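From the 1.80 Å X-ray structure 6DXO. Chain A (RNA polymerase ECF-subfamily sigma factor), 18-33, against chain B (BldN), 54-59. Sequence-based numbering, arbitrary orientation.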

# COMPACT_ATOMS: atom_id res chain seq x y z
N LEU A 18 -2.91 -4.86 7.29
CA LEU A 18 -3.94 -3.96 6.76
C LEU A 18 -3.40 -3.30 5.49
O LEU A 18 -4.11 -3.20 4.49
CB LEU A 18 -4.38 -2.91 7.79
CG LEU A 18 -5.25 -3.45 8.94
CD1 LEU A 18 -5.52 -2.37 9.98
CD2 LEU A 18 -6.53 -4.05 8.40
N TYR A 19 -2.15 -2.87 5.52
CA TYR A 19 -1.49 -2.36 4.32
C TYR A 19 -1.51 -3.38 3.18
O TYR A 19 -1.88 -3.06 2.05
CB TYR A 19 -0.07 -1.89 4.62
CG TYR A 19 0.65 -1.40 3.38
CD1 TYR A 19 0.50 -0.09 2.94
CD2 TYR A 19 1.45 -2.26 2.64
CE1 TYR A 19 1.14 0.37 1.78
CE2 TYR A 19 2.10 -1.82 1.48
CZ TYR A 19 1.95 -0.50 1.07
OH TYR A 19 2.58 -0.07 -0.07
N ASP A 20 -1.11 -4.62 3.47
CA ASP A 20 -1.22 -5.67 2.46
C ASP A 20 -2.61 -5.76 1.82
O ASP A 20 -2.74 -5.88 0.60
CB ASP A 20 -0.88 -7.04 3.06
CG ASP A 20 0.52 -7.11 3.60
OD1 ASP A 20 1.40 -6.32 3.19
OD2 ASP A 20 0.75 -8.01 4.44
N GLN A 21 -3.65 -5.70 2.63
CA GLN A 21 -5.01 -5.93 2.17
C GLN A 21 -5.56 -4.75 1.35
O GLN A 21 -6.28 -4.95 0.37
CB GLN A 21 -5.91 -6.16 3.39
CG GLN A 21 -7.40 -6.27 3.12
CD GLN A 21 -8.19 -6.67 4.37
OE1 GLN A 21 -7.61 -6.97 5.41
NE2 GLN A 21 -9.52 -6.66 4.26
N TYR A 22 -5.20 -3.54 1.74
CA TYR A 22 -5.86 -2.34 1.21
C TYR A 22 -4.99 -1.44 0.34
O TYR A 22 -5.51 -0.51 -0.30
CB TYR A 22 -6.41 -1.49 2.36
CG TYR A 22 -7.58 -2.10 3.06
CD1 TYR A 22 -7.43 -2.69 4.31
CD2 TYR A 22 -8.85 -2.08 2.49
CE1 TYR A 22 -8.52 -3.24 4.99
CE2 TYR A 22 -9.97 -2.63 3.18
CZ TYR A 22 -9.78 -3.22 4.42
OH TYR A 22 -10.85 -3.76 5.11
N SER A 23 -3.68 -1.67 0.31
CA SER A 23 -2.81 -0.69 -0.35
C SER A 23 -3.10 -0.52 -1.83
O SER A 23 -3.10 0.62 -2.33
CB SER A 23 -1.32 -0.98 -0.13
OG SER A 23 -0.99 -2.24 -0.65
N ASP A 24 -3.38 -1.61 -2.54
CA ASP A 24 -3.58 -1.50 -4.00
C ASP A 24 -4.87 -0.74 -4.32
O ASP A 24 -4.95 0.02 -5.28
CB ASP A 24 -3.62 -2.88 -4.66
CG ASP A 24 -2.23 -3.53 -4.76
OD1 ASP A 24 -1.22 -2.80 -4.87
OD2 ASP A 24 -2.17 -4.77 -4.75
N THR A 25 -5.90 -0.95 -3.49
CA THR A 25 -7.15 -0.23 -3.70
C THR A 25 -6.98 1.27 -3.47
O THR A 25 -7.52 2.07 -4.24
CB THR A 25 -8.29 -0.78 -2.80
OG1 THR A 25 -8.45 -2.19 -3.04
CG2 THR A 25 -9.58 -0.08 -3.12
N VAL A 26 -6.27 1.65 -2.40
CA VAL A 26 -6.00 3.07 -2.12
C VAL A 26 -5.21 3.65 -3.29
O VAL A 26 -5.53 4.71 -3.82
CB VAL A 26 -5.25 3.28 -0.78
CG1 VAL A 26 -4.67 4.68 -0.67
CG2 VAL A 26 -6.19 3.00 0.41
N TYR A 27 -4.18 2.92 -3.69
CA TYR A 27 -3.32 3.39 -4.78
C TYR A 27 -4.12 3.63 -6.06
O TYR A 27 -3.95 4.66 -6.73
CB TYR A 27 -2.22 2.36 -5.01
CG TYR A 27 -1.30 2.63 -6.17
CD1 TYR A 27 -0.33 3.61 -6.09
CD2 TYR A 27 -1.39 1.87 -7.32
CE1 TYR A 27 0.57 3.84 -7.19
CE2 TYR A 27 -0.52 2.06 -8.39
CZ TYR A 27 0.44 3.05 -8.32
OH TYR A 27 1.29 3.22 -9.39
N ARG A 28 -4.98 2.69 -6.39
CA ARG A 28 -5.80 2.80 -7.60
C ARG A 28 -6.79 3.95 -7.53
O ARG A 28 -7.02 4.61 -8.53
CB ARG A 28 -6.49 1.49 -7.94
CG ARG A 28 -5.51 0.40 -8.36
CD ARG A 28 -6.25 -0.77 -8.97
NE ARG A 28 -6.77 -1.68 -7.96
CZ ARG A 28 -6.13 -2.78 -7.56
NH1 ARG A 28 -4.96 -3.09 -8.09
NH2 ARG A 28 -6.67 -3.56 -6.63
N TYR A 29 -7.35 4.21 -6.35
CA TYR A 29 -8.23 5.37 -6.22
C TYR A 29 -7.45 6.67 -6.51
O TYR A 29 -7.92 7.56 -7.25
CB TYR A 29 -8.87 5.40 -4.83
CG TYR A 29 -9.58 6.71 -4.56
CD1 TYR A 29 -10.85 6.96 -5.09
CD2 TYR A 29 -8.95 7.73 -3.83
CE1 TYR A 29 -11.51 8.18 -4.84
CE2 TYR A 29 -9.60 8.95 -3.60
CZ TYR A 29 -10.86 9.16 -4.12
OH TYR A 29 -11.48 10.38 -3.90
N ILE A 30 -6.25 6.75 -5.95
CA ILE A 30 -5.40 7.93 -6.06
C ILE A 30 -4.81 8.09 -7.48
O ILE A 30 -4.73 9.21 -8.00
CB ILE A 30 -4.26 7.90 -5.00
CG1 ILE A 30 -4.84 7.99 -3.58
CG2 ILE A 30 -3.27 9.03 -5.20
CD1 ILE A 30 -3.77 7.94 -2.48
N TYR A 31 -4.44 6.97 -8.08
CA TYR A 31 -3.64 6.92 -9.32
C TYR A 31 -4.20 7.82 -10.41
O TYR A 31 -3.46 8.52 -11.11
CB TYR A 31 -3.64 5.48 -9.84
CG TYR A 31 -2.69 5.21 -10.99
CD1 TYR A 31 -1.36 4.91 -10.74
CD2 TYR A 31 -3.12 5.21 -12.32
CE1 TYR A 31 -0.47 4.64 -11.77
CE2 TYR A 31 -2.22 4.95 -13.36
CZ TYR A 31 -0.91 4.66 -13.08
OH TYR A 31 -0.01 4.40 -14.11
N TYR A 32 -5.52 7.78 -10.56
CA TYR A 32 -6.18 8.42 -11.69
C TYR A 32 -6.50 9.87 -11.38
O TYR A 32 -7.03 10.59 -12.24
CB TYR A 32 -7.43 7.63 -12.10
CG TYR A 32 -7.17 6.20 -12.57
CD1 TYR A 32 -6.99 5.90 -13.91
CD2 TYR A 32 -7.14 5.14 -11.66
CE1 TYR A 32 -6.77 4.57 -14.34
CE2 TYR A 32 -6.92 3.83 -12.07
CZ TYR A 32 -6.74 3.56 -13.40
OH TYR A 32 -6.52 2.25 -13.79
N ARG A 33 -6.17 10.31 -10.17
CA ARG A 33 -6.51 11.64 -9.66
C ARG A 33 -5.32 12.55 -9.46
O ARG A 33 -5.48 13.69 -9.03
CB ARG A 33 -7.32 11.54 -8.35
CG ARG A 33 -8.69 10.97 -8.57
CD ARG A 33 -9.38 10.59 -7.27
NE ARG A 33 -10.77 10.21 -7.53
CZ ARG A 33 -11.17 9.06 -8.06
NH1 ARG A 33 -10.29 8.13 -8.41
NH2 ARG A 33 -12.47 8.84 -8.26
N PRO B 54 -6.59 -6.38 -16.18
CA PRO B 54 -5.42 -5.95 -15.41
C PRO B 54 -5.59 -4.54 -14.84
O PRO B 54 -6.06 -3.65 -15.53
CB PRO B 54 -4.30 -5.94 -16.46
CG PRO B 54 -4.77 -6.83 -17.55
CD PRO B 54 -6.26 -6.67 -17.58
N LYS B 55 -5.21 -4.35 -13.58
CA LYS B 55 -5.33 -3.05 -12.93
C LYS B 55 -3.93 -2.52 -12.67
O LYS B 55 -2.98 -3.30 -12.59
CB LYS B 55 -6.06 -3.17 -11.60
CG LYS B 55 -7.42 -3.83 -11.66
CD LYS B 55 -8.02 -3.92 -10.26
CE LYS B 55 -9.50 -4.24 -10.29
NZ LYS B 55 -9.77 -5.56 -10.90
N PRO B 56 -3.79 -1.19 -12.55
CA PRO B 56 -2.48 -0.68 -12.14
C PRO B 56 -2.09 -1.22 -10.77
O PRO B 56 -2.93 -1.43 -9.89
CB PRO B 56 -2.66 0.84 -12.12
CG PRO B 56 -4.13 1.07 -12.24
CD PRO B 56 -4.71 -0.11 -12.93
N GLN B 57 -0.79 -1.46 -10.60
CA GLN B 57 -0.27 -2.08 -9.40
C GLN B 57 0.84 -1.24 -8.78
O GLN B 57 1.69 -0.69 -9.49
CB GLN B 57 0.27 -3.47 -9.73
CG GLN B 57 -0.75 -4.37 -10.43
CD GLN B 57 -0.17 -5.71 -10.80
OE1 GLN B 57 0.41 -6.41 -9.97
NE2 GLN B 57 -0.32 -6.09 -12.07
N LEU B 58 0.81 -1.13 -7.46
CA LEU B 58 1.88 -0.49 -6.71
C LEU B 58 3.14 -1.29 -6.93
O LEU B 58 3.12 -2.51 -6.82
CB LEU B 58 1.57 -0.50 -5.22
CG LEU B 58 1.11 0.76 -4.49
CD1 LEU B 58 0.77 0.44 -3.04
CD2 LEU B 58 2.17 1.83 -4.57
N ASP B 59 4.23 -0.59 -7.25
CA ASP B 59 5.54 -1.21 -7.45
C ASP B 59 5.88 -2.11 -6.26
O ASP B 59 5.83 -1.66 -5.13
CB ASP B 59 6.57 -0.09 -7.58
CG ASP B 59 7.96 -0.59 -7.86
OD1 ASP B 59 8.30 -1.70 -7.41
OD2 ASP B 59 8.72 0.14 -8.53
O HOH W 1 3.94 2.04 -8.26
O HOH W 2 1.34 1.19 -11.23

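One side of the chain A helix packs against an extended segment of chain B that has no regular secondary structure, burying 513 Å² in all; L58(B) and P56(B) are the two residues most covered. Y19(A) points CA-to-CB sideways, but its long side chain, in the t rotamer, brings the end of the ring nearer, OH lying 3.5 Å from L58(B) CD1, while the hydroxyl itself is satisfied elsewhere in the structure. One turn on, S23(A) directs its CA-to-CB bond toward chain B and sets its CB 3.9 Å from L58(B) CD1; its OG, in the p rotamer, makes a weak hydrogen bond to Y19(A) O (3.0 Å). D24(A) adds a flanking contact, OD1 to L58(B) CB at 3.6 Å, through an oxygen whose hydrogen bond is made elsewhere.

Y27(A) is the central platform. L58(B) lies over one face of its ring, with CG 3.8 Å from the centroid in a CH-pi contact and CD2 3.4 Å from Y27(A) CD1. The flat aromatic surface suits the branched leucine, and the polar tip is served by two waters: one joins Y27(A) OH (3.1 Å) to D59(B) N (2.8 Å), the other joins Y27(A) OH (2.7 Å) to Q57(B) O (2.6 Å).

R28(A) supplies the one direct hydrogen bond between the stretches, NH1 to P56(B) O at 3.2 Å and 157°. The carbonyl lies near the guanidinium plane, where N-H groups point, while K55(B) covers one face with its aliphatic chain, CD 3.4 Å from R28(A) NE, and its end leads away.

Past R28(A), two tyrosines receive P56(B). Its CB lies 4.2 Å from the Y31(A) ring centroid, almost on the ring normal, and its CG approaches Y32(A) OH to 3.1 Å, the compact proline ring offering apolar carbons to both.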